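Local coordinates for protein putative NAD(P)H:FMN oxidoreductase (Porphyromonas gingivalis W83, PDB 3GE5) that binds flavin mononucleotide and, as a member of the nitroreductase family, probably catalyses flavin-dependent oxidation-reduction, at residues I100-L105 with T129-E134; L152-F157 with M163-I168; M54-A59 with H136-G141. All coordinates share one frame; numbering follows the deposited sequence.

Interaction 1. Residues I100-L105 with T129-E134; sequences IYIITL and TYMMLE
Selenomethionine Met131 reaches from one turn of a helix to the strand side chains Ile102 and Thr104, packing the core helix 120-137 against the antiparallel sheet of the nitroreductase alpha+beta fold. Its selenium and terminal methyl do all the touching. Ile102 CG2 lies over the end of the chain, 4.1 Å from Met131 CE and equally far from Met131 SE, so the branch methyl of the isoleucine straddles the SE-CE bond. The second strand residue meets only the methyl: Thr104 OG1 stands 3.3 Å from Met131 CE, a close carbon-to-oxygen approach in which the two side chains run past one another in opposite directions. Ile102 and Thr104, two apart on the strand, face the helix together, while Ile103 between them points to the other side of the sheet. The selenomethionine is extended as far as selenium and then bends (chi3 -68°), which turns CE along the strand from Ile102 toward Thr104. On the Ile102 side, CG2 is opposite the backbone N and CG1 sits beside it (chi1 -56°), which turns the longer branch toward Ile56 of helix 50-62. Ile56 also touches Met131, and Phe74 of strand 72-77 touches all three contact residues, making the site a small, mainly apolar cluster between sheet and helices. The strand is itself an inner one: Ile102 is backbone-bonded to Leu169, and Ile103 to Leu75 on the other flank. Across the helix, Tyr130 stacks with Phe34 of the second subunit and Leu133 packs on its own counterpart there, so this helix joins sheet to dimer interface. Thr104 OG1 is buried without a hydrogen-bonding partner in the model, its hydroxyl oxygen set against Met131 CE.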
loop_
_atom_site.group_PDB
_atom_site.type_symbol
_atom_site.label_atom_id
_atom_site.label_comp_id
_atom_site.label_asym_id
_atom_site.label_seq_id
_atom_site.Cartn_x
_atom_site.Cartn_y
_atom_site.Cartn_z
ATOM N N ILE A 100 18.904 8.466 -2.944
ATOM C CA ILE A 100 17.681 9.235 -3.136
ATOM C C ILE A 100 16.701 8.928 -2.029
ATOM O O ILE A 100 16.529 7.771 -1.656
ATOM C CB ILE A 100 17.013 8.933 -4.507
ATOM C CG1 ILE A 100 17.970 9.327 -5.629
ATOM C CG2 ILE A 100 15.677 9.733 -4.665
ATOM C CD1 ILE A 100 17.426 9.131 -7.035
ATOM N N TYR A 101 16.056 9.979 -1.535
ATOM C CA TYR A 101 14.949 9.823 -0.598
ATOM C C TYR A 101 13.685 10.465 -1.166
ATOM O O TYR A 101 13.713 11.592 -1.660
ATOM C CB TYR A 101 15.259 10.468 0.751
ATOM C CG TYR A 101 16.571 10.053 1.351
ATOM C CD1 TYR A 101 16.651 8.979 2.230
ATOM C CD2 TYR A 101 17.738 10.784 1.075
ATOM C CE1 TYR A 101 17.865 8.619 2.818
ATOM C CE2 TYR A 101 18.947 10.444 1.657
ATOM C CZ TYR A 101 19.006 9.369 2.523
ATOM O OH TYR A 101 20.235 9.060 3.079
ATOM N N ILE A 102 12.576 9.737 -1.110
ATOM C CA ILE A 102 11.277 10.326 -1.419
ATOM C C ILE A 102 10.464 10.391 -0.113
ATOM O O ILE A 102 10.042 9.332 0.426
ATOM C CB ILE A 102 10.484 9.554 -2.505
ATOM C CG1 ILE A 102 11.309 9.408 -3.794
ATOM C CG2 ILE A 102 9.143 10.262 -2.772
ATOM C CD1 ILE A 102 10.667 8.397 -4.855
ATOM N N ILE A 103 10.320 11.618 0.392
ATOM C CA ILE A 103 9.580 11.852 1.658
ATOM C C ILE A 103 8.124 12.002 1.287
ATOM O O ILE A 103 7.754 12.970 0.598
ATOM C CB ILE A 103 10.053 13.113 2.405
ATOM C CG1 ILE A 103 11.584 13.131 2.525
ATOM C CG2 ILE A 103 9.331 13.215 3.784
ATOM C CD1 ILE A 103 12.206 14.325 3.197
ATOM N N THR A 104 7.283 11.070 1.727
ATOM C CA THR A 104 5.864 11.139 1.421
ATOM C C THR A 104 5.132 11.843 2.555
ATOM O O THR A 104 5.081 11.354 3.685
ATOM C CB THR A 104 5.274 9.757 1.152
ATOM O OG1 THR A 104 6.012 9.170 0.074
ATOM C CG2 THR A 104 3.779 9.810 0.784
ATOM N N LEU A 105 4.572 12.997 2.197
ATOM C CA LEU A 105 3.858 13.841 3.090
ATOM C C LEU A 105 2.374 13.548 2.962
ATOM O O LEU A 105 1.858 13.397 1.836
ATOM C CB LEU A 105 4.074 15.312 2.722
ATOM C CG LEU A 105 5.520 15.772 2.533
ATOM C CD1 LEU A 105 5.590 17.260 2.262
ATOM C CD2 LEU A 105 6.360 15.375 3.803
ATOM N N THR A 129 3.613 2.205 -1.586
ATOM C CA THR A 129 3.670 0.819 -2.088
ATOM C C THR A 129 3.863 0.837 -3.625
ATOM O O THR A 129 4.698 0.122 -4.174
ATOM C CB THR A 129 2.422 -0.009 -1.688
ATOM O OG1 THR A 129 2.318 -0.078 -0.258
ATOM C CG2 THR A 129 2.493 -1.473 -2.307
ATOM N N TYR A 130 3.078 1.672 -4.308
ATOM C CA TYR A 130 3.219 1.815 -5.763
ATOM C C TYR A 130 4.645 2.227 -6.108
ATOM O O TYR A 130 5.242 1.731 -7.077
ATOM C CB TYR A 130 2.220 2.853 -6.297
ATOM C CG TYR A 130 0.888 2.258 -6.712
ATOM C CD1 TYR A 130 0.190 1.413 -5.874
ATOM C CD2 TYR A 130 0.318 2.567 -7.951
ATOM C CE1 TYR A 130 -1.007 0.828 -6.288
ATOM C CE2 TYR A 130 -0.893 2.023 -8.352
ATOM C CZ TYR A 130 -1.536 1.149 -7.529
ATOM O OH TYR A 130 -2.719 0.592 -7.923
HETATM N N MSE A 131 5.188 3.165 -5.354
HETATM C CA MSE A 131 6.532 3.704 -5.665
HETATM C C MSE A 131 7.623 2.642 -5.399
HETATM O O MSE A 131 8.592 2.476 -6.181
HETATM C CB MSE A 131 6.821 5.029 -4.934
HETATM C CG MSE A 131 5.973 6.185 -5.444
HETATM SE SE MSE A 131 6.468 7.904 -4.775
HETATM C CE MSE A 131 5.975 7.680 -2.905
HETATM N N MSE A 132 7.499 1.948 -4.280
HETATM C CA MSE A 132 8.400 0.822 -3.936
HETATM C C MSE A 132 8.398 -0.231 -5.051
HETATM O O MSE A 132 9.451 -0.701 -5.511
HETATM C CB MSE A 132 7.949 0.175 -2.616
HETATM C CG MSE A 132 8.725 -1.040 -2.219
HETATM SE SE MSE A 132 8.174 -1.811 -0.547
HETATM C CE MSE A 132 6.420 -2.446 -1.085
ATOM N N LEU A 133 7.208 -0.639 -5.466
ATOM C CA LEU A 133 7.063 -1.633 -6.541
ATOM C C LEU A 133 7.594 -1.122 -7.881
ATOM O O LEU A 133 8.300 -1.850 -8.609
ATOM C CB LEU A 133 5.589 -2.053 -6.627
ATOM C CG LEU A 133 5.048 -2.797 -5.401
ATOM C CD1 LEU A 133 3.516 -3.068 -5.570
ATOM C CD2 LEU A 133 5.815 -4.102 -5.137
ATOM N N GLU A 134 7.326 0.145 -8.180
ATOM C CA GLU A 134 7.869 0.708 -9.404
ATOM C C GLU A 134 9.404 0.717 -9.418
ATOM O O GLU A 134 10.017 0.346 -10.437
ATOM C CB GLU A 134 7.318 2.126 -9.607
ATOM C CG GLU A 134 7.773 2.767 -10.937
ATOM C CD GLU A 134 7.180 2.051 -12.195
ATOM O OE1 GLU A 134 6.189 1.305 -12.061
ATOM O OE2 GLU A 134 7.699 2.269 -13.341
#

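Interaction 2. Residues L152-F157 with M163-I168; sequences LCSEIF and MTPVSI
The puckered ring of Pro165 rests by its rim on Cys153 and Ser154, while the flat ring of Phe157 meets its own helix: Ile156 CG2 sits 3.5 Å above one face, displaced toward the rim, and Cys153 O lies in plane at the edge. That same carbonyl accepts a helical bond from Phe157 N, as the chain leaves helical geometry. Across the contact Cys153 SG approaches Pro165 CB at 4.0 Å; with SG opposite the backbone N (chi1 -175°), the thiol is swung along the proline ring, whose CG also meets Cys153 CB. Ser154 OG comes to the other end of the ring, 3.3 Å from Pro165 CD. The hydroxyl is also bound to a water at 2.8 Å from Ser154 OG, and the water passes the link on to the strand backbone, 2.8 Å from Met163 O. A weak bond from Ser154 OG to Gln150 O lies within the helix, and Gln150 NE2 holds Pro165 O.

Further along the strand, Val166 has near-helical backbone angles, and both it and Ser167 pair with Thr104, consistent with a beta bulge; Pro165 and Ile168, three apart, thereby both face the helix. Helical residues 152-156 run over strand residues 163-168 at 124°, with the axes 8.5 Å apart at closest approach. Helix 150-156 thus lies on the face of the sheet where Pro165 also packs on Leu105 and Phe157 on Leu75 and Val77, whereas Val166 of strand 163-172 turns to helix 120-137 on the other face.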
loop_
_atom_site.group_PDB
_atom_site.type_symbol
_atom_site.label_atom_id
_atom_site.label_comp_id
_atom_site.label_asym_id
_atom_site.label_seq_id
_atom_site.Cartn_x
_atom_site.Cartn_y
_atom_site.Cartn_z
ATOM N N LEU A 152 11.307 16.776 13.523
ATOM C CA LEU A 152 12.555 17.326 13.040
ATOM C C LEU A 152 12.542 17.481 11.505
ATOM O O LEU A 152 12.887 18.519 10.968
ATOM C CB LEU A 152 13.759 16.483 13.484
ATOM C CG LEU A 152 15.110 17.005 13.007
ATOM C CD1 LEU A 152 15.317 18.474 13.399
ATOM C CD2 LEU A 152 16.229 16.112 13.595
ATOM N N CYS A 153 12.103 16.444 10.810
ATOM C CA CYS A 153 11.890 16.495 9.366
ATOM C C CYS A 153 11.029 17.703 8.962
ATOM O O CYS A 153 11.402 18.485 8.088
ATOM C CB CYS A 153 11.265 15.192 8.903
ATOM S SG CYS A 153 11.103 15.115 7.107
ATOM N N SER A 154 9.907 17.879 9.674
ATOM C CA SER A 154 9.012 19.030 9.435
ATOM C C SER A 154 9.690 20.371 9.679
ATOM O O SER A 154 9.472 21.335 8.941
ATOM C CB SER A 154 7.750 18.946 10.290
ATOM O OG SER A 154 6.936 17.882 9.851
ATOM N N GLU A 155 10.483 20.445 10.742
ATOM C CA GLU A 155 11.243 21.664 11.017
ATOM C C GLU A 155 12.290 21.946 9.918
ATOM O O GLU A 155 12.389 23.066 9.431
ATOM C CB GLU A 155 11.871 21.555 12.407
ATOM C CG GLU A 155 12.661 22.750 12.834
ATOM C CD GLU A 155 11.869 24.018 13.039
ATOM O OE1 GLU A 155 10.669 23.972 13.380
ATOM O OE2 GLU A 155 12.510 25.086 12.914
ATOM N N ILE A 156 13.049 20.929 9.498
ATOM C CA ILE A 156 14.143 21.137 8.549
ATOM C C ILE A 156 13.586 21.571 7.193
ATOM O O ILE A 156 14.125 22.470 6.570
ATOM C CB ILE A 156 14.982 19.838 8.354
ATOM C CG1 ILE A 156 15.766 19.536 9.611
ATOM C CG2 ILE A 156 15.913 19.967 7.131
ATOM C CD1 ILE A 156 16.246 18.115 9.703
ATOM N N PHE A 157 12.498 20.933 6.755
ATOM C CA PHE A 157 11.935 21.170 5.439
ATOM C C PHE A 157 10.725 22.110 5.445
ATOM O O PHE A 157 10.028 22.202 4.458
ATOM C CB PHE A 157 11.644 19.819 4.755
ATOM C CG PHE A 157 12.877 19.057 4.440
ATOM C CD1 PHE A 157 13.625 19.358 3.304
ATOM C CD2 PHE A 157 13.365 18.083 5.314
ATOM C CE1 PHE A 157 14.787 18.673 3.027
ATOM C CE2 PHE A 157 14.531 17.397 5.051
ATOM C CZ PHE A 157 15.267 17.706 3.915
HETATM N N MSE A 163 0.421 19.065 7.398
HETATM C CA MSE A 163 1.002 17.967 6.650
HETATM C C MSE A 163 2.006 17.216 7.551
HETATM O O MSE A 163 2.691 17.813 8.360
HETATM C CB MSE A 163 1.653 18.504 5.378
HETATM C CG MSE A 163 0.656 19.112 4.399
HETATM SE SE MSE A 163 1.550 20.228 3.074
HETATM C CE MSE A 163 2.393 18.867 2.098
ATOM N N THR A 164 2.053 15.899 7.418
ATOM C CA THR A 164 2.925 15.072 8.217
ATOM C C THR A 164 3.812 14.239 7.300
ATOM O O THR A 164 3.319 13.617 6.370
ATOM C CB THR A 164 2.120 14.097 9.115
ATOM O OG1 THR A 164 1.268 14.848 10.005
ATOM C CG2 THR A 164 3.102 13.198 9.951
ATOM N N PRO A 165 5.145 14.244 7.537
ATOM C CA PRO A 165 5.969 13.260 6.795
ATOM C C PRO A 165 5.709 11.860 7.370
ATOM O O PRO A 165 6.047 11.608 8.533
ATOM C CB PRO A 165 7.391 13.731 7.078
ATOM C CG PRO A 165 7.315 14.459 8.398
ATOM C CD PRO A 165 5.947 15.071 8.471
ATOM N N VAL A 166 5.034 10.991 6.620
ATOM C CA VAL A 166 4.579 9.687 7.159
ATOM C C VAL A 166 5.635 8.581 6.988
ATOM O O VAL A 166 5.928 7.807 7.899
ATOM C CB VAL A 166 3.249 9.254 6.489
ATOM C CG1 VAL A 166 2.756 7.916 7.045
ATOM C CG2 VAL A 166 2.162 10.368 6.637
ATOM N N SER A 167 6.215 8.552 5.794
ATOM C CA SER A 167 7.129 7.499 5.342
ATOM C C SER A 167 8.148 8.106 4.391
ATOM O O SER A 167 7.850 9.111 3.712
ATOM C CB SER A 167 6.368 6.421 4.607
ATOM O OG SER A 167 5.408 5.790 5.429
ATOM N N ILE A 168 9.323 7.477 4.322
ATOM C CA ILE A 168 10.369 7.853 3.353
ATOM C C ILE A 168 10.803 6.640 2.554
ATOM O O ILE A 168 11.089 5.584 3.139
ATOM C CB ILE A 168 11.604 8.420 4.074
ATOM C CG1 ILE A 168 11.256 9.654 4.929
ATOM C CG2 ILE A 168 12.741 8.735 3.061
ATOM C CD1 ILE A 168 12.373 10.165 5.836
HETATM O O HOH W 1 4.523 19.389 9.693
#

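Interaction 3. Residues M54-A59 with H136-G141; sequences MAILEA and HSLGLG
Leu138 pushes one methyl into the shallow hollow beside Ala55 on the flank of helix 50-62. The bump is Leu138 CD1, 3.7 Å from Ala55 CB and, more loosely, 4.4 Å from Ile56 CG1. The alanine has only a methyl here, consistent with the close approach of the leucine. One residue further, Ile56 sends its long branch outward, and the two end methyls, Ile56 CD1 and Leu140 CD1, meet at 3.8 Å where the side chains cross obliquely. With CG1 beside the backbone N (chi1 -69°) and CD1 extended from it (chi2 164°), the isoleucine reaches across although its CB does not point straight at the partner.

Leu138 and Leu140 flank the turn that ends helix 120-137, the central helix of this nitroreductase-type fold. The ending is a Schellman motif, with Gly139 at positive phi, Gly139 N bonded to His136 O at 3.1 Å, and Leu140 N to Ala135 O. The reversal leads the chain into strand 141-145 and places both leucines toward helix 50-62. Lys52 of that helix binds Leu138 O. Ile56 also packs on Ala135, and Leu140 rests on Val48 and Tyr173; by the partly exposed Ala55, a 1,2-ethanediol, probably from the crystallisation liquor, lies about 4 Å from its side chain.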
loop_
_atom_site.group_PDB
_atom_site.type_symbol
_atom_site.label_atom_id
_atom_site.label_comp_id
_atom_site.label_asym_id
_atom_site.label_seq_id
_atom_site.Cartn_x
_atom_site.Cartn_y
_atom_site.Cartn_z
HETATM N N MSE A 54 11.553 9.674 -12.387
HETATM C CA MSE A 54 10.273 10.201 -12.862
HETATM C C MSE A 54 9.181 9.100 -12.929
HETATM O O MSE A 54 8.031 9.372 -12.617
HETATM C CB MSE A 54 10.408 10.947 -14.188
HETATM C CG MSE A 54 11.283 12.193 -14.118
HETATM SE SE MSE A 54 10.877 13.425 -12.654
HETATM C CE MSE A 54 8.926 13.432 -12.837
ATOM N N ALA A 55 9.538 7.886 -13.347
ATOM C CA ALA A 55 8.614 6.738 -13.344
ATOM C C ALA A 55 8.155 6.375 -11.960
ATOM O O ALA A 55 6.963 6.016 -11.751
ATOM C CB ALA A 55 9.250 5.500 -14.063
ATOM N N ILE A 56 9.090 6.368 -11.014
ATOM C CA ILE A 56 8.732 6.076 -9.617
ATOM C C ILE A 56 7.675 7.095 -9.140
ATOM O O ILE A 56 6.667 6.708 -8.545
ATOM C CB ILE A 56 9.971 6.063 -8.707
ATOM C CG1 ILE A 56 10.896 4.860 -9.002
ATOM C CG2 ILE A 56 9.555 5.997 -7.219
ATOM C CD1 ILE A 56 12.306 5.015 -8.396
ATOM N N LEU A 57 7.925 8.381 -9.383
ATOM C CA LEU A 57 7.010 9.435 -8.992
ATOM C C LEU A 57 5.646 9.326 -9.696
ATOM O O LEU A 57 4.590 9.510 -9.085
ATOM C CB LEU A 57 7.686 10.816 -9.183
ATOM C CG LEU A 57 8.890 11.046 -8.248
ATOM C CD1 LEU A 57 9.686 12.216 -8.802
ATOM C CD2 LEU A 57 8.412 11.266 -6.813
ATOM N N GLU A 58 5.665 8.944 -10.976
ATOM C CA GLU A 58 4.439 8.717 -11.720
ATOM C C GLU A 58 3.584 7.612 -11.092
ATOM O O GLU A 58 2.366 7.752 -10.963
ATOM C CB GLU A 58 4.754 8.383 -13.193
ATOM C CG GLU A 58 3.528 8.061 -14.046
ATOM C CD GLU A 58 2.667 9.278 -14.363
ATOM O OE1 GLU A 58 3.003 10.409 -13.930
ATOM O OE2 GLU A 58 1.653 9.083 -15.081
ATOM N N ALA A 59 4.240 6.536 -10.669
ATOM C CA ALA A 59 3.542 5.437 -9.982
ATOM C C ALA A 59 2.825 5.940 -8.728
ATOM O O ALA A 59 1.686 5.584 -8.477
ATOM C CB ALA A 59 4.496 4.299 -9.617
ATOM N N HIS A 136 11.373 -1.303 -7.796
ATOM C CA HIS A 136 11.747 -2.712 -7.962
ATOM C C HIS A 136 11.667 -3.113 -9.440
ATOM O O HIS A 136 12.573 -3.784 -9.974
ATOM C CB HIS A 136 10.845 -3.584 -7.111
ATOM C CG HIS A 136 11.134 -5.043 -7.210
ATOM N ND1 HIS A 136 12.394 -5.561 -6.999
ATOM C CD2 HIS A 136 10.339 -6.091 -7.525
ATOM C CE1 HIS A 136 12.360 -6.871 -7.176
ATOM N NE2 HIS A 136 11.124 -7.216 -7.504
ATOM N N SER A 137 10.592 -2.699 -10.114
ATOM C CA SER A 137 10.400 -3.052 -11.551
ATOM C C SER A 137 11.476 -2.479 -12.459
ATOM O O SER A 137 11.700 -2.990 -13.569
ATOM C CB SER A 137 9.012 -2.568 -12.055
ATOM O OG SER A 137 8.975 -1.166 -12.386
ATOM N N LEU A 138 12.112 -1.410 -12.009
ATOM C CA LEU A 138 13.124 -0.716 -12.776
ATOM C C LEU A 138 14.545 -1.121 -12.330
ATOM O O LEU A 138 15.518 -0.441 -12.633
ATOM C CB LEU A 138 12.916 0.796 -12.651
ATOM C CG LEU A 138 11.557 1.332 -13.164
ATOM C CD1 LEU A 138 11.431 2.793 -12.831
ATOM C CD2 LEU A 138 11.358 1.071 -14.671
ATOM N N GLY A 139 14.646 -2.208 -11.571
ATOM C CA GLY A 139 15.939 -2.737 -11.105
ATOM C C GLY A 139 16.682 -1.961 -10.015
ATOM O O GLY A 139 17.925 -2.090 -9.875
ATOM N N LEU A 140 15.953 -1.124 -9.286
ATOM C CA LEU A 140 16.498 -0.410 -8.155
ATOM C C LEU A 140 16.188 -1.142 -6.864
ATOM O O LEU A 140 15.240 -1.896 -6.791
ATOM C CB LEU A 140 15.919 1.011 -8.091
ATOM C CG LEU A 140 16.298 1.893 -9.314
ATOM C CD1 LEU A 140 15.375 3.138 -9.470
ATOM C CD2 LEU A 140 17.764 2.275 -9.235
ATOM N N GLY A 141 16.971 -0.855 -5.836
ATOM C CA GLY A 141 16.722 -1.354 -4.483
ATOM C C GLY A 141 16.157 -0.229 -3.635
ATOM O O GLY A 141 16.459 0.946 -3.858
#

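Overall arrangement
Interaction 1 is the core contact, fully buried near the centre of the chain; interactions 2 and 3 are partly buried and lie on opposite sides of that centre, with their own centres about 22 Å apart. Interactions 1 and 2 hold neighbouring strands of the same sheet, joined by backbone bonds and by packing of Leu105 CD1 on Met163 CE at 3.6 Å. Interactions 1 and 3 share helix 120-137, and Met131 CG comes within 3.2 Å of Ile56 O. Chemistry follows place: interaction 3 is purely aliphatic, interaction 1 adds a buried hydroxyl, and interaction 2 includes a thiol and a water bridge.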